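Local coordinates for protein phosphoribosylformylglycinamidine synthase 2 (PDB 3VIU) that belongs to the AIR synthase-related (PurM-like) family, carries two copies of that family's paired domains in one chain, and binds adenosine-5'-diphosphate and magnesium, at residues A[80-85]-A[518-523]; A[119-124]-A[176-181]; A[70-75]-A[479-484]. All coordinates share one frame; numbering follows the deposited sequence.

Contact 1. Residues A[80-85]-A[518-523]; sequences VAFKIE and PVVSGN. With ADP (adenosine-5'-diphosphate), chain B.
This is the ADP pocket at the seam between the two PurM-N-like domains, where strand 78-86 of the first sheet runs beside strand 519-525, an outermost strand of the second. The two segments point the same way, 14° apart, and meet largely by side chains against the other backbone. Lys-83 spans from Ser-521 to the diphosphate. With CG anti to the backbone N (chi1 -180°) and the rest of the chain extended, its CB and CG pass over Ser-521 OG, and its CE lies 3.6 Å from Gly-522 O. Lys-83 NZ donates to two ADP oxygens, O2B at 2.7 Å and the bridging O3A at 3.1 Å. Glu-85 OE1 comes within 2.5 Å of the same ADP O2B. From the other strand, Gly-522 N reaches ADP O2' at 3.2 Å (N-H...O 153°), and Asn-523 O takes a weak bond from ADP N6 at 3.2 Å. Farther from the ligand, Ser-521 OG sits 3.0 Å from Phe-82 O and has Thr-484 OG1 as a hydrogen-bond partner, while Phe-82 CZ comes within 3.6 Å of Val-520 CG1, the side chains crossing at about a right angle. One strand thus grips the diphosphate and the other the ribose and base. The very short Glu-85 OE1 to ADP O2B distance suggests that one of the acid groups is protonated, with the lysine charge probably easing the crowding of negative oxygens.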
loop_
_atom_site.group_PDB
_atom_site.type_symbol
_atom_site.label_atom_id
_atom_site.label_comp_id
_atom_site.label_asym_id
_atom_site.label_seq_id
_atom_site.Cartn_x
_atom_site.Cartn_y
_atom_site.Cartn_z
ATOM N N VAL A 80 12.395 -10.176 -0.592
ATOM C CA VAL A 80 11.414 -9.319 -1.232
ATOM C C VAL A 80 11.364 -7.951 -0.565
ATOM O O VAL A 80 11.224 -7.841 0.656
ATOM C CB VAL A 80 10.002 -9.955 -1.200
ATOM C CG1 VAL A 80 8.950 -8.935 -1.597
ATOM C CG2 VAL A 80 9.950 -11.128 -2.154
ATOM N N ALA A 81 11.501 -6.912 -1.377
ATOM C CA ALA A 81 11.444 -5.557 -0.876
ATOM C C ALA A 81 10.081 -5.011 -1.259
ATOM O O ALA A 81 9.553 -5.335 -2.322
ATOM C CB ALA A 81 12.539 -4.712 -1.509
ATOM N N PHE A 82 9.490 -4.205 -0.389
ATOM C CA PHE A 82 8.210 -3.607 -0.707
ATOM C C PHE A 82 7.938 -2.400 0.162
ATOM O O PHE A 82 8.573 -2.198 1.195
ATOM C CB PHE A 82 7.070 -4.630 -0.598
ATOM C CG PHE A 82 6.851 -5.174 0.789
ATOM C CD1 PHE A 82 7.756 -6.060 1.360
ATOM C CD2 PHE A 82 5.714 -4.830 1.508
ATOM C CE1 PHE A 82 7.526 -6.596 2.629
ATOM C CE2 PHE A 82 5.475 -5.364 2.775
ATOM C CZ PHE A 82 6.382 -6.247 3.335
ATOM N N LYS A 83 6.988 -1.589 -0.281
ATOM C CA LYS A 83 6.624 -0.381 0.431
ATOM C C LYS A 83 5.435 0.262 -0.265
ATOM O O LYS A 83 5.154 -0.025 -1.434
ATOM C CB LYS A 83 7.803 0.589 0.427
ATOM C CG LYS A 83 7.542 1.890 1.143
ATOM C CD LYS A 83 8.611 2.897 0.779
ATOM C CE LYS A 83 8.256 4.278 1.266
ATOM N NZ LYS A 83 9.197 5.268 0.692
ATOM N N ILE A 84 4.739 1.127 0.459
ATOM C CA ILE A 84 3.592 1.826 -0.094
ATOM C C ILE A 84 3.812 3.319 0.133
ATOM O O ILE A 84 4.313 3.731 1.181
ATOM C CB ILE A 84 2.272 1.335 0.563
ATOM C CG1 ILE A 84 1.068 1.905 -0.183
ATOM C CG2 ILE A 84 2.232 1.731 2.027
ATOM C CD1 ILE A 84 -0.253 1.357 0.313
ATOM N N GLU A 85 3.469 4.117 -0.872
ATOM C CA GLU A 85 3.635 5.572 -0.840
ATOM C C GLU A 85 2.300 6.194 -1.193
ATOM O O GLU A 85 1.367 5.498 -1.563
ATOM C CB GLU A 85 4.642 6.022 -1.914
ATOM C CG GLU A 85 6.070 6.351 -1.485
ATOM C CD GLU A 85 6.892 6.913 -2.659
ATOM O OE1 GLU A 85 8.091 7.234 -2.481
ATOM O OE2 GLU A 85 6.329 7.038 -3.773
ATOM N N PRO A 518 5.165 -7.899 11.851
ATOM C CA PRO A 518 5.783 -6.576 12.031
ATOM C C PRO A 518 5.796 -5.630 10.825
ATOM O O PRO A 518 5.686 -6.076 9.683
ATOM C CB PRO A 518 7.197 -6.936 12.461
ATOM C CG PRO A 518 7.485 -8.124 11.568
ATOM C CD PRO A 518 6.195 -8.936 11.650
ATOM N N VAL A 519 5.928 -4.327 11.100
ATOM C CA VAL A 519 6.025 -3.297 10.056
ATOM C C VAL A 519 7.434 -3.365 9.513
ATOM O O VAL A 519 8.378 -3.634 10.246
ATOM C CB VAL A 519 5.936 -1.842 10.568
ATOM C CG1 VAL A 519 4.754 -1.141 9.934
ATOM C CG2 VAL A 519 5.924 -1.798 12.074
ATOM N N VAL A 520 7.588 -3.055 8.241
ATOM C CA VAL A 520 8.901 -3.098 7.648
ATOM C C VAL A 520 9.141 -1.795 6.885
ATOM O O VAL A 520 10.278 -1.433 6.573
ATOM C CB VAL A 520 9.002 -4.342 6.746
ATOM C CG1 VAL A 520 8.384 -4.075 5.392
ATOM C CG2 VAL A 520 10.425 -4.794 6.665
ATOM N N SER A 521 8.052 -1.083 6.611
ATOM C CA SER A 521 8.111 0.188 5.901
ATOM C C SER A 521 6.716 0.771 5.826
ATOM O O SER A 521 5.742 0.148 6.269
ATOM C CB SER A 521 8.651 0.002 4.481
ATOM O OG SER A 521 7.735 -0.715 3.676
ATOM N N GLY A 522 6.609 1.967 5.261
ATOM C CA GLY A 522 5.307 2.589 5.155
ATOM C C GLY A 522 5.383 4.041 4.747
ATOM O O GLY A 522 6.428 4.517 4.316
ATOM N N ASN A 523 4.269 4.744 4.899
ATOM C CA ASN A 523 4.184 6.143 4.534
ATOM C C ASN A 523 3.153 6.837 5.399
ATOM O O ASN A 523 2.313 6.198 6.027
ATOM C CB ASN A 523 3.770 6.279 3.072
ATOM C CG ASN A 523 3.721 7.724 2.621
ATOM O OD1 ASN A 523 4.738 8.410 2.630
ATOM N ND2 ASN A 523 2.537 8.196 2.235
HETATM P PB ADP B . 10.594 8.405 0.309
HETATM O O1B ADP B . 10.452 9.882 0.436
HETATM O O2B ADP B . 9.264 7.800 -0.367
HETATM O O3B ADP B . 11.944 8.077 -0.647
HETATM P PA ADP B . 10.175 8.614 2.997
HETATM O O1A ADP B . 11.189 9.595 3.472
HETATM O O2A ADP B . 8.863 9.421 2.492
HETATM O O3A ADP B . 10.811 7.714 1.779
HETATM O "O5'" ADP B . 9.698 7.603 4.188
HETATM C "C5'" ADP B . 10.496 7.834 5.366
HETATM C "C4'" ADP B . 10.980 6.518 6.042
HETATM O "O4'" ADP B . 10.148 6.188 7.200
HETATM C "C3'" ADP B . 10.930 5.270 5.125
HETATM O "O3'" ADP B . 12.000 4.379 5.467
HETATM C "C2'" ADP B . 9.551 4.677 5.415
HETATM O "O2'" ADP B . 9.487 3.280 5.116
HETATM C "C1'" ADP B . 9.346 4.992 6.898
HETATM N N9 ADP B . 7.928 5.222 7.212
HETATM C C8 ADP B . 7.206 6.347 6.932
HETATM N N7 ADP B . 5.980 6.219 7.349
HETATM C C5 ADP B . 5.829 5.007 7.924
HETATM C C6 ADP B . 4.755 4.317 8.544
HETATM N N6 ADP B . 3.510 4.908 8.653
HETATM N N1 ADP B . 4.974 3.073 9.023
HETATM C C2 ADP B . 6.175 2.481 8.927
HETATM N N3 ADP B . 7.210 3.097 8.352
HETATM C C4 ADP B . 7.084 4.343 7.845
#

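Contact 2. Residues A[119-124]-A[176-181]; sequences ALLDSL and MCLGLL
Leu-120 and Cys-177 face each other as the non-hydrogen-bonded pair of an antiparallel ladder between strands 116-126 and 172-182, neighbours in the sheet of the first PurM-N-like domain; hydrogen-bonded pairs flank it, Ala-119 with Leu-178 and Leu-121 with Met-176. Leu-120 CG lies anti to its carbonyl carbon (chi1 -77°) and CD1 is extended beyond it, leaving CD2 turned to the neighbouring strand, 3.4 Å from Met-176 O and 3.8 Å from Cys-177 CB. Cys-177 SG is anti to its backbone N. On the reverse face Leu-121 and Met-176, a selenomethionine, start with their CB atoms 4.1 Å apart and then part: Leu-121 CG turns beside its backbone N (chi1 -67°), whereas the Met-176 chain is extended throughout and carries SE away. Leu-178 holds an unusual chi1 of -108°, its CD1 a loose 4.4 Å from Leu-121 CD1. The backbone bonds are straightest at Met-176 N to Leu-121 O (2.7 Å), where the donor approaches nearly along the C=O axis. Helix 95-112 covers the Leu-120 and Cys-177 face through Val-103, Ile-106 and Leu-107. Met-176 and Leu-178 instead meet Phe-82 of strand 78-86 and Val-544 of strand 538-548, while strand 156-163 flanks 119-124.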
loop_
_atom_site.group_PDB
_atom_site.type_symbol
_atom_site.label_atom_id
_atom_site.label_comp_id
_atom_site.label_asym_id
_atom_site.label_seq_id
_atom_site.Cartn_x
_atom_site.Cartn_y
_atom_site.Cartn_z
ATOM N N ALA A 119 5.895 -6.338 -9.092
ATOM C CA ALA A 119 4.479 -6.044 -9.006
ATOM C C ALA A 119 4.131 -4.695 -8.389
ATOM O O ALA A 119 4.875 -4.152 -7.568
ATOM C CB ALA A 119 3.782 -7.150 -8.242
ATOM N N LEU A 120 2.983 -4.171 -8.812
ATOM C CA LEU A 120 2.435 -2.912 -8.314
ATOM C C LEU A 120 0.999 -3.154 -7.861
ATOM O O LEU A 120 0.279 -3.944 -8.465
ATOM C CB LEU A 120 2.436 -1.837 -9.408
ATOM C CG LEU A 120 3.779 -1.173 -9.727
ATOM C CD1 LEU A 120 3.685 -0.406 -11.032
ATOM C CD2 LEU A 120 4.174 -0.262 -8.580
ATOM N N LEU A 121 0.603 -2.503 -6.775
ATOM C CA LEU A 121 -0.763 -2.603 -6.275
ATOM C C LEU A 121 -1.199 -1.175 -5.983
ATOM O O LEU A 121 -0.439 -0.396 -5.413
ATOM C CB LEU A 121 -0.847 -3.450 -4.997
ATOM C CG LEU A 121 -0.545 -4.953 -5.076
ATOM C CD1 LEU A 121 0.964 -5.174 -5.047
ATOM C CD2 LEU A 121 -1.200 -5.679 -3.895
ATOM N N ASP A 122 -2.412 -0.824 -6.393
ATOM C CA ASP A 122 -2.913 0.524 -6.167
ATOM C C ASP A 122 -4.021 0.562 -5.115
ATOM O O ASP A 122 -4.870 -0.324 -5.056
ATOM C CB ASP A 122 -3.418 1.122 -7.482
ATOM C CG ASP A 122 -4.430 0.233 -8.177
ATOM O OD1 ASP A 122 -4.073 -0.914 -8.522
ATOM O OD2 ASP A 122 -5.582 0.676 -8.383
ATOM N N SER A 123 -3.996 1.591 -4.277
ATOM C CA SER A 123 -4.997 1.754 -3.238
ATOM C C SER A 123 -5.655 3.101 -3.519
ATOM O O SER A 123 -5.056 4.160 -3.294
ATOM C CB SER A 123 -4.323 1.742 -1.865
ATOM O OG SER A 123 -5.228 1.319 -0.859
ATOM N N LEU A 124 -6.891 3.057 -4.012
ATOM C CA LEU A 124 -7.612 4.269 -4.397
ATOM C C LEU A 124 -8.903 4.600 -3.637
ATOM O O LEU A 124 -9.715 3.726 -3.321
ATOM C CB LEU A 124 -7.916 4.204 -5.898
ATOM C CG LEU A 124 -6.767 3.742 -6.799
ATOM C CD1 LEU A 124 -7.230 3.682 -8.243
ATOM C CD2 LEU A 124 -5.585 4.700 -6.660
HETATM N N MSE A 176 1.682 0.676 -4.084
HETATM C CA MSE A 176 2.546 -0.261 -3.397
HETATM C C MSE A 176 3.374 -0.988 -4.448
HETATM O O MSE A 176 2.889 -1.255 -5.545
HETATM C CB MSE A 176 1.698 -1.256 -2.614
HETATM C CG MSE A 176 2.486 -2.273 -1.823
HETATM SE SE MSE A 176 1.263 -3.515 -0.956
HETATM C CE MSE A 176 2.527 -4.855 -0.359
ATOM N N CYS A 177 4.627 -1.294 -4.123
ATOM C CA CYS A 177 5.474 -2.004 -5.060
ATOM C C CYS A 177 6.227 -3.185 -4.441
ATOM O O CYS A 177 6.704 -3.114 -3.315
ATOM C CB CYS A 177 6.464 -1.038 -5.708
ATOM S SG CYS A 177 7.469 -1.808 -7.009
ATOM N N LEU A 178 6.316 -4.276 -5.197
ATOM C CA LEU A 178 7.022 -5.478 -4.768
ATOM C C LEU A 178 8.226 -5.711 -5.676
ATOM O O LEU A 178 8.113 -5.625 -6.902
ATOM C CB LEU A 178 6.108 -6.709 -4.848
ATOM C CG LEU A 178 5.628 -7.308 -3.531
ATOM C CD1 LEU A 178 4.622 -6.379 -2.888
ATOM C CD2 LEU A 178 5.015 -8.666 -3.784
ATOM N N GLY A 179 9.376 -6.004 -5.075
ATOM C CA GLY A 179 10.569 -6.265 -5.855
ATOM C C GLY A 179 11.322 -7.445 -5.275
ATOM O O GLY A 179 11.305 -7.652 -4.056
ATOM N N LEU A 180 11.965 -8.241 -6.127
ATOM C CA LEU A 180 12.719 -9.373 -5.613
ATOM C C LEU A 180 14.194 -9.230 -5.908
ATOM O O LEU A 180 14.601 -8.533 -6.839
ATOM C CB LEU A 180 12.189 -10.716 -6.154
ATOM C CG LEU A 180 12.508 -11.296 -7.533
ATOM C CD1 LEU A 180 14.002 -11.409 -7.757
ATOM C CD2 LEU A 180 11.888 -12.676 -7.630
ATOM N N LEU A 181 14.993 -9.896 -5.091
ATOM C CA LEU A 181 16.432 -9.858 -5.236
ATOM C C LEU A 181 17.050 -11.019 -4.484
ATOM O O LEU A 181 16.384 -11.706 -3.704
ATOM C CB LEU A 181 16.982 -8.549 -4.669
ATOM C CG LEU A 181 16.805 -8.349 -3.161
ATOM C CD1 LEU A 181 17.672 -7.189 -2.704
ATOM C CD2 LEU A 181 15.344 -8.093 -2.821
#

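Contact 3. Residues A[70-75]-A[479-484]; sequences GVVRVG and KPLAYT
Leu-481 reaches out from strand 479-488 toward strand 70-75, and its path accounts for most of the contact. CB leaves the backbone pointing at the other segment and passes Val-72 CG2 at a loose 4.3 Å. With CG anti to the carbonyl carbon (chi1 -61°), the chain then bends along the partner strand toward the Val-74 end, and the branch splits there. CD1 is the atom that lands: it lies 3.5 Å from the carbonyl oxygen of Arg-73 and also has two valine methyls near it, Val-72 CG2 at 4.0 Å and Val-74 CG1 at 4.1 Å. Beyond the two segments, the leucine also touches Ala-60. Val-72 is used twice, since its CG2 takes the leucine while its CG1, beside the backbone N, meets Ala-482 CB at 3.7 Å.

The two strands belong to different sheets, one from each PurM-N-like domain, and lie face to face nearly antiparallel (170°), with closest axis approach 7.7 Å; the joining is by apolar side chains. Two irregularities shape the fit. Leu-481 has a psi of -36°, consistent with a local break in the strand's alternation, since both Leu-481 and Ala-482 point CB toward 70-75. Opposite, Val-74 and Gly-75 both face Trp-78 in a classic beta bulge at the end of the 70-75 hairpin strand. At the other end of segment 479-484, Thr-484 OG1 makes a weak hydrogen bond with Ile-84 N. Arg-73 adds little with its side chain, whose end leads away from Leu-481 to a salt bridge between NH1 and Glu-183 OE2.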
loop_
_atom_site.group_PDB
_atom_site.type_symbol
_atom_site.label_atom_id
_atom_site.label_comp_id
_atom_site.label_asym_id
_atom_site.label_seq_id
_atom_site.Cartn_x
_atom_site.Cartn_y
_atom_site.Cartn_z
ATOM N N GLY A 70 11.126 -1.778 2.892
ATOM C CA GLY A 70 11.271 -2.883 3.818
ATOM C C GLY A 70 11.609 -4.140 3.036
ATOM O O GLY A 70 11.160 -4.315 1.905
ATOM N N VAL A 71 12.414 -5.015 3.627
ATOM C CA VAL A 71 12.808 -6.244 2.959
ATOM C C VAL A 71 12.650 -7.423 3.894
ATOM O O VAL A 71 13.045 -7.361 5.053
ATOM C CB VAL A 71 14.285 -6.194 2.507
ATOM C CG1 VAL A 71 14.580 -7.368 1.561
ATOM C CG2 VAL A 71 14.583 -4.858 1.845
ATOM N N VAL A 72 12.065 -8.496 3.381
ATOM C CA VAL A 72 11.870 -9.703 4.167
ATOM C C VAL A 72 12.431 -10.888 3.397
ATOM O O VAL A 72 12.532 -10.856 2.169
ATOM C CB VAL A 72 10.375 -9.966 4.457
ATOM C CG1 VAL A 72 9.783 -8.791 5.213
ATOM C CG2 VAL A 72 9.621 -10.222 3.155
ATOM N N ARG A 73 12.801 -11.927 4.133
ATOM C CA ARG A 73 13.348 -13.144 3.547
ATOM C C ARG A 73 12.189 -14.026 3.089
ATOM O O ARG A 73 11.203 -14.170 3.813
ATOM C CB ARG A 73 14.182 -13.879 4.600
ATOM C CG ARG A 73 14.814 -15.162 4.124
ATOM C CD ARG A 73 16.246 -15.218 4.595
ATOM N NE ARG A 73 16.358 -15.348 6.040
ATOM C CZ ARG A 73 17.474 -15.104 6.718
ATOM N NH1 ARG A 73 18.563 -14.710 6.075
ATOM N NH2 ARG A 73 17.506 -15.272 8.033
ATOM N N VAL A 74 12.296 -14.608 1.896
ATOM C CA VAL A 74 11.229 -15.469 1.399
ATOM C C VAL A 74 11.712 -16.896 1.160
ATOM O O VAL A 74 10.918 -17.780 0.828
ATOM C CB VAL A 74 10.592 -14.910 0.102
ATOM C CG1 VAL A 74 10.106 -13.481 0.335
ATOM C CG2 VAL A 74 11.584 -14.957 -1.038
ATOM N N GLY A 75 13.012 -17.125 1.324
ATOM C CA GLY A 75 13.539 -18.469 1.154
ATOM C C GLY A 75 14.367 -18.784 -0.077
ATOM O O GLY A 75 14.412 -18.015 -1.040
ATOM N N LYS A 479 2.034 -17.552 4.295
ATOM C CA LYS A 479 2.190 -17.030 5.644
ATOM C C LYS A 479 2.667 -15.580 5.670
ATOM O O LYS A 479 3.722 -15.249 5.118
ATOM C CB LYS A 479 3.172 -17.875 6.458
ATOM C CG LYS A 479 3.390 -17.326 7.869
ATOM C CD LYS A 479 4.225 -18.262 8.715
ATOM C CE LYS A 479 4.471 -17.686 10.102
ATOM N NZ LYS A 479 5.340 -18.593 10.923
ATOM N N PRO A 480 1.898 -14.703 6.336
ATOM C CA PRO A 480 2.197 -13.273 6.469
ATOM C C PRO A 480 3.603 -13.073 7.021
ATOM O O PRO A 480 3.915 -13.553 8.107
ATOM C CB PRO A 480 1.134 -12.792 7.455
ATOM C CG PRO A 480 0.007 -13.736 7.240
ATOM C CD PRO A 480 0.703 -15.054 7.124
ATOM N N LEU A 481 4.449 -12.370 6.283
ATOM C CA LEU A 481 5.814 -12.142 6.744
ATOM C C LEU A 481 5.989 -10.773 7.389
ATOM O O LEU A 481 6.731 -10.631 8.348
ATOM C CB LEU A 481 6.798 -12.292 5.581
ATOM C CG LEU A 481 6.816 -13.677 4.937
ATOM C CD1 LEU A 481 7.743 -13.656 3.741
ATOM C CD2 LEU A 481 7.264 -14.715 5.953
ATOM N N ALA A 482 5.302 -9.770 6.854
ATOM C CA ALA A 482 5.381 -8.414 7.385
ATOM C C ALA A 482 4.409 -7.537 6.626
ATOM O O ALA A 482 3.801 -7.977 5.656
ATOM C CB ALA A 482 6.793 -7.862 7.232
ATOM N N TYR A 483 4.256 -6.296 7.062
ATOM C CA TYR A 483 3.360 -5.406 6.358
ATOM C C TYR A 483 3.966 -4.032 6.147
ATOM O O TYR A 483 5.032 -3.723 6.662
ATOM C CB TYR A 483 2.028 -5.274 7.094
ATOM C CG TYR A 483 2.075 -4.433 8.341
ATOM C CD1 TYR A 483 2.433 -4.986 9.572
ATOM C CD2 TYR A 483 1.750 -3.078 8.291
ATOM C CE1 TYR A 483 2.461 -4.209 10.721
ATOM C CE2 TYR A 483 1.776 -2.293 9.432
ATOM C CZ TYR A 483 2.134 -2.861 10.643
ATOM O OH TYR A 483 2.191 -2.067 11.757
ATOM N N THR A 484 3.264 -3.224 5.364
ATOM C CA THR A 484 3.655 -1.860 5.051
ATOM C C THR A 484 2.346 -1.085 5.239
ATOM O O THR A 484 1.278 -1.565 4.841
ATOM C CB THR A 484 4.143 -1.757 3.583
ATOM O OG1 THR A 484 4.625 -0.433 3.320
ATOM C CG2 THR A 484 3.005 -2.089 2.619
#

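From the N terminus, strand 70-75 comes first and leads straight into strand 78-86; these give the opening halves of contact 3 and contact 1. The chain then reaches 119-124 and, about fifty residues on, returns antiparallel at 176-181, closing contact 2 within the first PurM-N-like domain. Both longer loops close in the second such domain: 479-484 completes contact 3 and 518-523 completes contact 1. Contact 2 is therefore nested inside both, while contacts 1 and 3 cross. Strand 78-86 sits between 70-75 and 172-182 in one sheet, and 479-488 neighbours 519-525 in the other, so contacts 1 and 3 join the two sheets and contact 2 holds one together.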